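Local structure of ErfK/YbiS/YcfS/YnhG family protein (Xylanimonas cellulosilytica, 4LPQ) at residues A[45-48]-A[49-52]; A[152-155]-A[156-159]; A[189-192]-A[193-197]. The protein probably acts as a peptidoglycan L,D-transpeptidase in cell wall biogenesis, pairing a putative peptidoglycan-binding domain with a YkuD-type catalytic domain. All coordinates share one frame; numbering follows the deposited sequence. Where two conformers were deposited one is given.

Interaction 1 (A[45-48]-A[49-52])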
ATOM      1  N   THR A  45      -7.301   2.823   9.247  1.00 12.97           N
ATOM      2  CA  THR A  45      -8.023   1.601   9.038  1.00 11.94           C
ATOM      3  C   THR A  45      -8.478   1.444   7.599  1.00 10.98           C
ATOM      4  O   THR A  45      -8.428   0.370   7.002  1.00 12.91           O
ATOM      5  CB  THR A  45      -9.241   1.479  10.020  1.00 13.58           C
ATOM      6  OG1 THR A  45      -8.764   1.462  11.345  1.00 15.15           O
ATOM      7  CG2 THR A  45     -10.047   0.221   9.785  1.00 12.90           C
ATOM      8  N   GLN A  46      -8.868   2.580   6.985  1.00 12.18           N
ATOM      9  CA  GLN A  46      -9.237   2.557   5.580  1.00 11.34           C
ATOM     10  C   GLN A  46      -8.139   2.030   4.720  1.00 11.35           C
ATOM     11  O   GLN A  46      -8.383   1.242   3.781  1.00 11.36           O
ATOM     12  CB  GLN A  46      -9.678   3.969   5.141  1.00 13.13           C
ATOM     13  CG  GLN A  46     -10.171   4.049   3.722  1.00 16.49           C
ATOM     14  CD  GLN A  46     -11.482   3.413   3.667  1.00 19.94           C
ATOM     15  OE1 GLN A  46     -12.475   4.058   3.713  1.00 27.38           O
ATOM     16  NE2 GLN A  46     -11.488   2.098   3.528  1.00 23.35           N
ATOM     17  N   GLN A  47      -6.919   2.479   4.936  1.00 12.06           N
ATOM     18  CA  GLN A  47      -5.791   2.005   4.150  1.00 12.03           C
ATOM     19  C   GLN A  47      -5.659   0.473   4.247  1.00 10.65           C
ATOM     20  O   GLN A  47      -5.436  -0.196   3.259  1.00 12.41           O
ATOM     21  CB  GLN A  47      -4.485   2.677   4.576  1.00 11.72           C
ATOM     22  CG  GLN A  47      -4.413   4.169   4.258  1.00 11.64           C
ATOM     23  CD  GLN A  47      -4.309   4.386   2.767  1.00 11.85           C
ATOM     24  OE1 GLN A  47      -5.254   5.075   2.149  1.00 15.80           O
ATOM     25  NE2 GLN A  47      -3.318   3.911   2.188  1.00  9.61           N
ATOM     26  N   ALA A  48      -5.822  -0.026   5.468  1.00 11.85           N
ATOM     27  CA  ALA A  48      -5.680  -1.481   5.660  1.00 12.00           C
ATOM     28  C   ALA A  48      -6.792  -2.279   5.020  1.00 11.59           C
ATOM     29  O   ALA A  48      -6.588  -3.335   4.436  1.00 12.08           O
ATOM     30  CB  ALA A  48      -5.596  -1.816   7.140  1.00 12.47           C
ATOM     31  N   VAL A  49      -8.056  -1.768   5.151  1.00 10.93           N
ATOM     32  CA  VAL A  49      -9.172  -2.431   4.464  1.00 10.95           C
ATOM     33  C   VAL A  49      -9.033  -2.466   2.963  1.00 10.91           C
ATOM     34  O   VAL A  49      -9.303  -3.460   2.320  1.00 11.21           O
ATOM     35  CB  VAL A  49     -10.543  -1.859   4.913  1.00 11.79           C
ATOM     36  CG1 VAL A  49     -11.713  -2.458   4.150  1.00 13.03           C
ATOM     37  CG2 VAL A  49     -10.756  -2.090   6.415  1.00 12.21           C
ATOM     38  N   TRP A  50      -8.642  -1.326   2.400  1.00 11.16           N
ATOM     39  CA  TRP A  50      -8.402  -1.261   0.958  1.00 11.46           C
ATOM     40  C   TRP A  50      -7.321  -2.237   0.561  1.00 10.96           C
ATOM     41  O   TRP A  50      -7.437  -2.938  -0.418  1.00 12.02           O
ATOM     42  CB  TRP A  50      -8.050   0.127   0.554  1.00 10.99           C
ATOM     43  CG  TRP A  50      -9.213   1.104   0.487  1.00 11.59           C
ATOM     44  CD1 TRP A  50     -10.541   0.826   0.427  1.00 11.32           C
ATOM     45  CD2 TRP A  50      -9.124   2.528   0.435  1.00 10.36           C
ATOM     46  NE1 TRP A  50     -11.288   1.976   0.299  1.00 11.57           N
ATOM     47  CE2 TRP A  50     -10.459   3.061   0.304  1.00 11.59           C
ATOM     48  CE3 TRP A  50      -8.075   3.409   0.452  1.00 11.47           C
ATOM     49  CZ2 TRP A  50     -10.712   4.412   0.255  1.00 12.39           C
ATOM     50  CZ3 TRP A  50      -8.306   4.760   0.381  1.00 13.24           C
ATOM     51  CH2 TRP A  50      -9.607   5.250   0.276  1.00 13.03           C
ATOM     52  N   ALA A  51      -6.221  -2.319   1.355  1.00 11.77           N
ATOM     53  CA  ALA A  51      -5.171  -3.299   1.043  1.00 11.21           C
ATOM     54  C   ALA A  51      -5.711  -4.693   1.042  1.00 11.71           C
ATOM     55  O   ALA A  51      -5.353  -5.522   0.223  1.00 11.44           O
ATOM     56  CB  ALA A  51      -4.074  -3.172   2.022  1.00 12.37           C
ATOM     57  N   PHE A  52      -6.578  -4.998   2.012  1.00 11.00           N
ATOM     58  CA  PHE A  52      -7.155  -6.319   2.110  1.00 10.58           C
ATOM     59  C   PHE A  52      -8.035  -6.672   0.941  1.00 10.57           C
ATOM     60  O   PHE A  52      -7.949  -7.720   0.331  1.00 11.43           O
ATOM     61  CB  PHE A  52      -7.924  -6.460   3.416  1.00 10.74           C
ATOM     62  CG  PHE A  52      -8.448  -7.869   3.586  1.00 10.80           C
ATOM     63  CD1 PHE A  52      -7.612  -8.875   3.997  1.00 12.08           C
ATOM     64  CD2 PHE A  52      -9.715  -8.201   3.222  1.00 13.36           C
ATOM     65  CE1 PHE A  52      -8.006 -10.177   3.976  1.00 12.38           C
ATOM     66  CE2 PHE A  52     -10.148  -9.536   3.247  1.00 12.36           C
ATOM     67  CZ  PHE A  52      -9.270 -10.554   3.597  1.00 12.71           C
TER
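Q46 and W50 stack one turn apart on helix 43-56, a helix of the putative peptidoglycan-binding domain. The Q46 amide lies over the indole with the two planes 9° apart. Its CG sits above the six-membered ring, 3.5 Å from the centroid, as a CH-pi contact. Farther along, Q46 NE2 comes 3.2 Å from W50 NE1; both are donors, so this is stacking and not a hydrogen bond. The torsions of Q46 explain the fit: CG is anti to the backbone N (chi1 -176°), and a bend at chi2 lays the amide along the ring.

The backbone bonds are those of a regular alpha helix. V49 N binds T45 O at 2.9 Å, and W50 N binds Q46 O at 2.9 Å. A51 N and F52 N bind Q47 O and A48 O in the same way.

Aliphatic contact between T45 and V49 is looser, with their CG2 atoms 4.1 Å apart. T45 OG1 bonds Q24 of helix 18-30. V49 and F52 both pack on L27 of that helix.

The Q46-W50 pair is thus held by dispersion and by a CH group over the ring. The two N-H donors lie close without serving each other, so the pair rests on face contact.

Interaction 2 (A[152-155]-A[156-159])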
ATOM      1  N   GLY A 152       3.160  16.601  -6.406  1.00 31.30           N
ATOM      2  CA  GLY A 152       3.301  17.051  -4.987  1.00 30.56           C
ATOM      3  C   GLY A 152       4.668  16.620  -4.458  1.00 27.12           C
ATOM      4  O   GLY A 152       5.584  16.146  -5.194  1.00 31.37           O
ATOM      5  N   ASP A 153       4.828  16.774  -3.180  1.00 22.13           N
ATOM      6  CA  ASP A 153       6.038  16.331  -2.493  1.00 20.59           C
ATOM      7  C   ASP A 153       5.882  14.857  -2.055  1.00 19.58           C
ATOM      8  O   ASP A 153       4.773  14.324  -1.895  1.00 21.58           O
ATOM      9  CB  ASP A 153       6.357  17.198  -1.279  1.00 25.27           C
ATOM     10  CG  ASP A 153       6.799  18.606  -1.659  1.00 29.42           C
ATOM     11  OD1 ASP A 153       7.400  18.867  -2.723  1.00 31.29           O
ATOM     12  OD2 ASP A 153       6.525  19.463  -0.830  1.00 41.09           O
HETATM   13  N   MSE A 154       7.010  14.250  -1.827  1.00 16.53           N
HETATM   14  CA  MSE A 154       7.135  12.881  -1.476  1.00 13.45           C
HETATM   15  C   MSE A 154       7.747  12.800  -0.084  1.00 14.09           C
HETATM   16  O   MSE A 154       8.783  13.390   0.234  1.00 15.39           O
HETATM   17  CB  MSE A 154       8.130  12.157  -2.400  1.00 14.50           C
HETATM   18  CG  MSE A 154       7.636  12.155  -3.844  1.00 15.67           C
HETATM   19 SE   MSE A 154       8.795  11.029  -5.067  0.70 20.01          SE
HETATM   20  CE  MSE A 154      10.326  12.010  -4.775  1.00 19.22           C
ATOM     21  N   TRP A 155       7.143  11.974   0.779  1.00 12.70           N
ATOM     22  CA  TRP A 155       7.644  11.722   2.143  1.00 12.87           C
ATOM     23  C   TRP A 155       8.606  10.564   2.192  1.00 12.43           C
ATOM     24  O   TRP A 155       8.201   9.418   1.881  1.00 13.25           O
ATOM     25  CB  TRP A 155       6.470  11.528   3.129  1.00 13.41           C
ATOM     26  CG  TRP A 155       6.922  11.245   4.525  1.00 14.43           C
ATOM     27  CD1 TRP A 155       6.765  10.069   5.193  1.00 15.43           C
ATOM     28  CD2 TRP A 155       7.570  12.150   5.416  1.00 15.55           C
ATOM     29  NE1 TRP A 155       7.290  10.209   6.478  1.00 16.27           N
ATOM     30  CE2 TRP A 155       7.774  11.479   6.622  1.00 16.78           C
ATOM     31  CE3 TRP A 155       8.041  13.478   5.298  1.00 19.06           C
ATOM     32  CZ2 TRP A 155       8.443  12.070   7.685  1.00 21.33           C
ATOM     33  CZ3 TRP A 155       8.728  14.036   6.318  1.00 19.98           C
ATOM     34  CH2 TRP A 155       8.906  13.351   7.517  1.00 21.21           C
ATOM     35  N   ARG A 156       9.856  10.803   2.520  1.00 12.31           N
ATOM     36  CA  ARG A 156      10.864   9.778   2.689  1.00 12.26           C
ATOM     37  C   ARG A 156      10.951   8.844   1.486  1.00 10.81           C
ATOM     38  O   ARG A 156      10.912   7.616   1.675  1.00 12.31           O
ATOM     39  CB  ARG A 156      10.664   9.094   4.028  1.00 12.39           C
ATOM     40  CG  ARG A 156      10.575  10.009   5.248  1.00 14.60           C
ATOM     41  CD  ARG A 156      10.484   9.241   6.543  1.00 13.90           C
ATOM     42  NE  ARG A 156      11.722   8.659   6.964  1.00 14.25           N
ATOM     43  CZ  ARG A 156      11.823   7.869   7.988  1.00 15.63           C
ATOM     44  NH1 ARG A 156      10.765   7.402   8.598  1.00 16.03           N
ATOM     45  NH2 ARG A 156      13.049   7.523   8.429  1.00 17.26           N
ATOM     46  N   PRO A 157      11.174   9.398   0.290  1.00 12.65           N
ATOM     47  CA  PRO A 157      11.325   8.503  -0.879  1.00 12.06           C
ATOM     48  C   PRO A 157      12.554   7.586  -0.813  1.00 12.92           C
ATOM     49  O   PRO A 157      13.629   8.005  -0.430  1.00 13.66           O
ATOM     50  CB  PRO A 157      11.395   9.501  -2.012  1.00 12.88           C
ATOM     51  CG  PRO A 157      12.003  10.752  -1.410  1.00 13.55           C
ATOM     52  CD  PRO A 157      11.361  10.826  -0.056  1.00 13.53           C
ATOM     53  N   LYS A 158      12.288   6.392  -1.312  1.00 11.73           N
ATOM     54  CA  LYS A 158      13.288   5.399  -1.587  1.00 12.60           C
ATOM     55  C   LYS A 158      13.282   5.130  -3.111  1.00 12.18           C
ATOM     56  O   LYS A 158      12.250   4.650  -3.653  1.00 13.22           O
ATOM     57  CB  LYS A 158      13.067   4.126  -0.851  1.00 12.99           C
ATOM     58  CG  LYS A 158      13.226   4.295   0.632  1.00 16.17           C
ATOM     59  CD  LYS A 158      13.732   3.205   1.304  1.00 34.45           C
ATOM     60  CE  LYS A 158      13.869   3.387   2.774  1.00 30.08           C
ATOM     61  NZ  LYS A 158      15.216   3.049   3.333  1.00 23.21           N
ATOM     62  N   TYR A 159      14.295   5.578  -3.804  1.00 11.74           N
ATOM     63  CA  TYR A 159      14.328   5.580  -5.232  1.00 10.84           C
ATOM     64  C   TYR A 159      14.853   4.242  -5.761  1.00 11.28           C
ATOM     65  O   TYR A 159      15.848   3.734  -5.261  1.00 12.65           O
ATOM     66  CB  TYR A 159      15.240   6.687  -5.772  1.00 12.47           C
ATOM     67  CG  TYR A 159      14.830   8.042  -5.399  1.00 13.28           C
ATOM     68  CD1 TYR A 159      15.098   8.574  -4.161  1.00 14.93           C
ATOM     69  CD2 TYR A 159      14.161   8.833  -6.304  1.00 14.12           C
ATOM     70  CE1 TYR A 159      14.692   9.835  -3.793  1.00 15.23           C
ATOM     71  CE2 TYR A 159      13.771  10.132  -5.964  1.00 14.79           C
ATOM     72  CZ  TYR A 159      14.069  10.643  -4.711  1.00 15.56           C
ATOM     73  OH  TYR A 159      13.680  11.938  -4.332  1.00 17.75           O
TER
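W155 and R156 are neighbours in sequence, and their side chains run side by side where the chain turns a corner. The main contact is CH-pi. R156 CG lies 3.5 Å from the centroid of the W155 five-membered ring, over its face. R156 CD continues along the same ring and comes 3.3 Å from W155 NE1. CG and CD make the contact, and the guanidinium plane stands 62° from the ring. An alanine in place of W155 would probably strip the aromatic face from R156 CG and CD and take one donor from N190 OD1. W193 is a second aromatic partner of R156, through a cation-pi contact.

Apolar contacts gather on selenomethionine M154. Its chain bends at chi3 (-61°) and brings CE to 3.9 Å from P157 CB. The same methyl is 3.4 Å from Y159 OH and 4.0 Å from Y159 CZ.

No hydrogen bond joins the two segments. The polar ends find partners elsewhere in the chain: R156 forms salt bridges with D142 and D194, and W155 NE1 bonds N190.

Strand 154-159 pairs antiparallel with strands 133-140, 144-145 and 164-168. M154 packs on H167 and C181, the predicted catalytic pair, while W155 and R156 meet helix 186-196.

Interaction 3 (A[189-192]-A[193-197])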
HETATM    1  N   MSE A 189       5.338   4.163   5.257  1.00 11.88           N
HETATM    2  CA  MSE A 189       6.694   4.513   4.804  1.00 12.51           C
HETATM    3  C   MSE A 189       7.620   4.545   6.050  1.00 13.81           C
HETATM    4  O   MSE A 189       8.740   4.036   5.965  1.00 13.98           O
HETATM    5  CB  MSE A 189       6.686   5.853   4.074  1.00 12.77           C
HETATM    6  CG  MSE A 189       7.933   5.978   3.235  1.00 14.08           C
HETATM    7 SE   MSE A 189       7.812   4.757   1.666  0.70 14.31          SE
HETATM    8  CE  MSE A 189       9.693   4.445   1.367  1.00 14.42           C
ATOM      9  N   ASN A 190       7.165   5.097   7.162  1.00 13.40           N
ATOM     10  CA  ASN A 190       7.957   5.157   8.348  1.00 13.43           C
ATOM     11  C   ASN A 190       8.277   3.766   8.857  1.00 13.04           C
ATOM     12  O   ASN A 190       9.416   3.495   9.282  1.00 15.59           O
ATOM     13  CB  ASN A 190       7.274   6.007   9.444  1.00 15.16           C
ATOM     14  CG  ASN A 190       7.152   7.474   9.081  1.00 15.72           C
ATOM     15  OD1 ASN A 190       7.912   8.018   8.292  1.00 15.89           O
ATOM     16  ND2 ASN A 190       6.178   8.117   9.718  1.00 17.10           N
ATOM     17  N   TRP A 191       7.300   2.885   8.780  1.00 13.62           N
ATOM     18  CA  TRP A 191       7.485   1.511   9.162  1.00 13.89           C
ATOM     19  C   TRP A 191       8.561   0.832   8.295  1.00 13.96           C
ATOM     20  O   TRP A 191       9.490   0.166   8.823  1.00 15.27           O
ATOM     21  CB  TRP A 191       6.195   0.722   9.195  1.00 14.22           C
ATOM     22  CG  TRP A 191       6.346  -0.705   9.584  1.00 14.41           C
ATOM     23  CD1 TRP A 191       6.408  -1.169  10.869  1.00 16.77           C
ATOM     24  CD2 TRP A 191       6.597  -1.835   8.727  1.00 15.55           C
ATOM     25  NE1 TRP A 191       6.648  -2.545  10.848  1.00 16.24           N
ATOM     26  CE2 TRP A 191       6.778  -2.967   9.548  1.00 13.91           C
ATOM     27  CE3 TRP A 191       6.655  -2.005   7.340  1.00 16.85           C
ATOM     28  CZ2 TRP A 191       7.054  -4.228   9.026  1.00 16.28           C
ATOM     29  CZ3 TRP A 191       6.924  -3.240   6.811  1.00 16.54           C
ATOM     30  CH2 TRP A 191       7.103  -4.381   7.646  1.00 16.23           C
ATOM     31  N   LEU A 192       8.482   0.989   6.980  1.00 13.29           N
ATOM     32  CA  LEU A 192       9.467   0.459   6.054  1.00 13.69           C
ATOM     33  C   LEU A 192      10.848   0.963   6.410  1.00 12.88           C
ATOM     34  O   LEU A 192      11.790   0.163   6.443  1.00 14.94           O
ATOM     35  CB  LEU A 192       9.100   0.853   4.637  1.00 14.21           C
ATOM     36  CG  LEU A 192       7.895   0.135   4.037  1.00 13.90           C
ATOM     37  CD1 LEU A 192       7.469   0.795   2.726  1.00 14.11           C
ATOM     38  CD2 LEU A 192       8.140  -1.342   3.846  1.00 14.92           C
ATOM     39  N   TRP A 193      11.028   2.278   6.668  1.00 14.67           N
ATOM     40  CA  TRP A 193      12.305   2.838   6.983  1.00 14.32           C
ATOM     41  C   TRP A 193      12.854   2.362   8.305  1.00 15.39           C
ATOM     42  O   TRP A 193      14.028   1.997   8.436  1.00 16.53           O
ATOM     43  CB  TRP A 193      12.257   4.350   6.953  1.00 15.45           C
ATOM     44  CG  TRP A 193      12.417   5.054   5.708  1.00 16.28           C
ATOM     45  CD1 TRP A 193      11.433   5.217   4.717  1.00 16.45           C
ATOM     46  CD2 TRP A 193      13.544   5.849   5.298  1.00 13.75           C
ATOM     47  NE1 TRP A 193      11.909   6.033   3.740  1.00 14.66           N
ATOM     48  CE2 TRP A 193      13.189   6.447   4.050  1.00 14.35           C
ATOM     49  CE3 TRP A 193      14.761   6.151   5.840  1.00 16.71           C
ATOM     50  CZ2 TRP A 193      14.000   7.332   3.388  1.00 15.80           C
ATOM     51  CZ3 TRP A 193      15.568   7.000   5.180  1.00 18.03           C
ATOM     52  CH2 TRP A 193      15.183   7.619   3.972  1.00 17.76           C
ATOM     53  N   ASP A 194      12.031   2.500   9.344  1.00 16.08           N
ATOM     54  CA  ASP A 194      12.508   2.577  10.732  1.00 17.29           C
ATOM     55  C   ASP A 194      12.331   1.302  11.523  1.00 17.64           C
ATOM     56  O   ASP A 194      13.042   1.060  12.438  1.00 21.48           O
ATOM     57  CB  ASP A 194      11.851   3.725  11.471  1.00 16.77           C
ATOM     58  CG  ASP A 194      12.091   5.082  10.893  1.00 18.36           C
ATOM     59  OD1 ASP A 194      13.133   5.287  10.241  1.00 21.86           O
ATOM     60  OD2 ASP A 194      11.156   5.943  11.091  1.00 20.65           O
ATOM     61  N   SER A 195      11.350   0.515  11.149  1.00 17.25           N
ATOM     62  CA  SER A 195      11.037  -0.718  11.865  0.50 18.79           C
ATOM     63  C   SER A 195      11.474  -1.942  11.093  1.00 18.05           C
ATOM     64  O   SER A 195      12.228  -2.785  11.585  1.00 21.76           O
ATOM     65  CB  SER A 195       9.540  -0.766  12.264  0.50 25.06           C
ATOM     66  OG  SER A 195       9.269  -1.946  13.013  0.50 27.97           O
ATOM     67  N   TRP A 196      10.953  -2.085   9.886  1.00 16.48           N
ATOM     68  CA  TRP A 196      11.366  -3.158   8.983  1.00 17.33           C
ATOM     69  C   TRP A 196      12.814  -3.025   8.549  1.00 17.64           C
ATOM     70  O   TRP A 196      13.611  -3.947   8.743  1.00 18.87           O
ATOM     71  CB  TRP A 196      10.427  -3.287   7.779  1.00 16.61           C
ATOM     72  CG  TRP A 196      10.584  -4.507   7.040  1.00 17.96           C
ATOM     73  CD1 TRP A 196      10.510  -5.754   7.519  1.00 18.93           C
ATOM     74  CD2 TRP A 196      10.678  -4.642   5.624  1.00 17.49           C
ATOM     75  NE1 TRP A 196      10.645  -6.684   6.528  1.00 19.53           N
ATOM     76  CE2 TRP A 196      10.716  -6.027   5.342  1.00 18.33           C
ATOM     77  CE3 TRP A 196      10.860  -3.740   4.552  1.00 15.04           C
ATOM     78  CZ2 TRP A 196      10.847  -6.510   4.055  1.00 17.29           C
ATOM     79  CZ3 TRP A 196      10.934  -4.178   3.283  1.00 17.06           C
ATOM     80  CH2 TRP A 196      10.932  -5.512   3.014  1.00 18.08           C
ATOM     81  N   GLY A 197      13.152  -1.894   7.970  1.00 16.58           N
ATOM     82  CA  GLY A 197      14.406  -1.590   7.374  1.00 17.71           C
ATOM     83  C   GLY A 197      14.379  -1.996   5.922  1.00 17.12           C
ATOM     84  O   GLY A 197      14.059  -3.131   5.556  1.00 19.94           O
TER
HETATM   85  O   HOH W   1       7.107  -3.925  13.423  1.00 42.17           O
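W191 O accepts two backbone bonds near the end of helix 186-196. W196 N reaches it at 2.9 Å, nearly in line with the carbonyl. S195 N reaches it at 3.0 Å from a more tilted direction, with a C=O...N angle of 136°. The bond from W196 spans five residues and marks a pi-type turn. G197 N to L192 O, 2.9 Å, has the same spacing, and G197 then leaves the helix with positive phi. Earlier in the helix, W193 N and D194 N make ordinary bonds to M189 O and N190 O.

The aromatic contact is consistent with the wider turn. In both W191 and W196, CG is anti to the backbone N, which helps bring the side chains together. W196 CB stands over the six-membered ring of W191, 3.6 Å from its centroid, as a CH-pi contact. The two indoles are near parallel, 11° apart, but barely overlap. L192 CD2 packs on W196 CE3. Elsewhere, selenomethionine M189 lays CE 3.6 Å from W193 NE1, whose bond goes to R156 O.

A water accepts from W191 NE1 at 3.0 Å, in the ring plane.

The chemistry is mixed: W191 O takes one alpha-type and one pi-type donor, while W191 and W196 meet through CH-pi contact and slid rings.

Interaction 1 comes first along the chain, in helix 43-56 of the putative peptidoglycan-binding domain. Interactions 2 and 3 follow in the catalytic domain. Each is local within one continuous stretch, so none closes a long loop; the three lie in series and neither nest nor cross. Interaction 1 stands apart, its nearest atoms about 9 Å from interaction 3 and about 12 Å from interaction 2. Interactions 2 and 3 touch. R156 and K158 carry the join, R156 to D194 and W193, K158 to W193. These contacts tie strand 154-159 of the mixed sheet to helix 186-196.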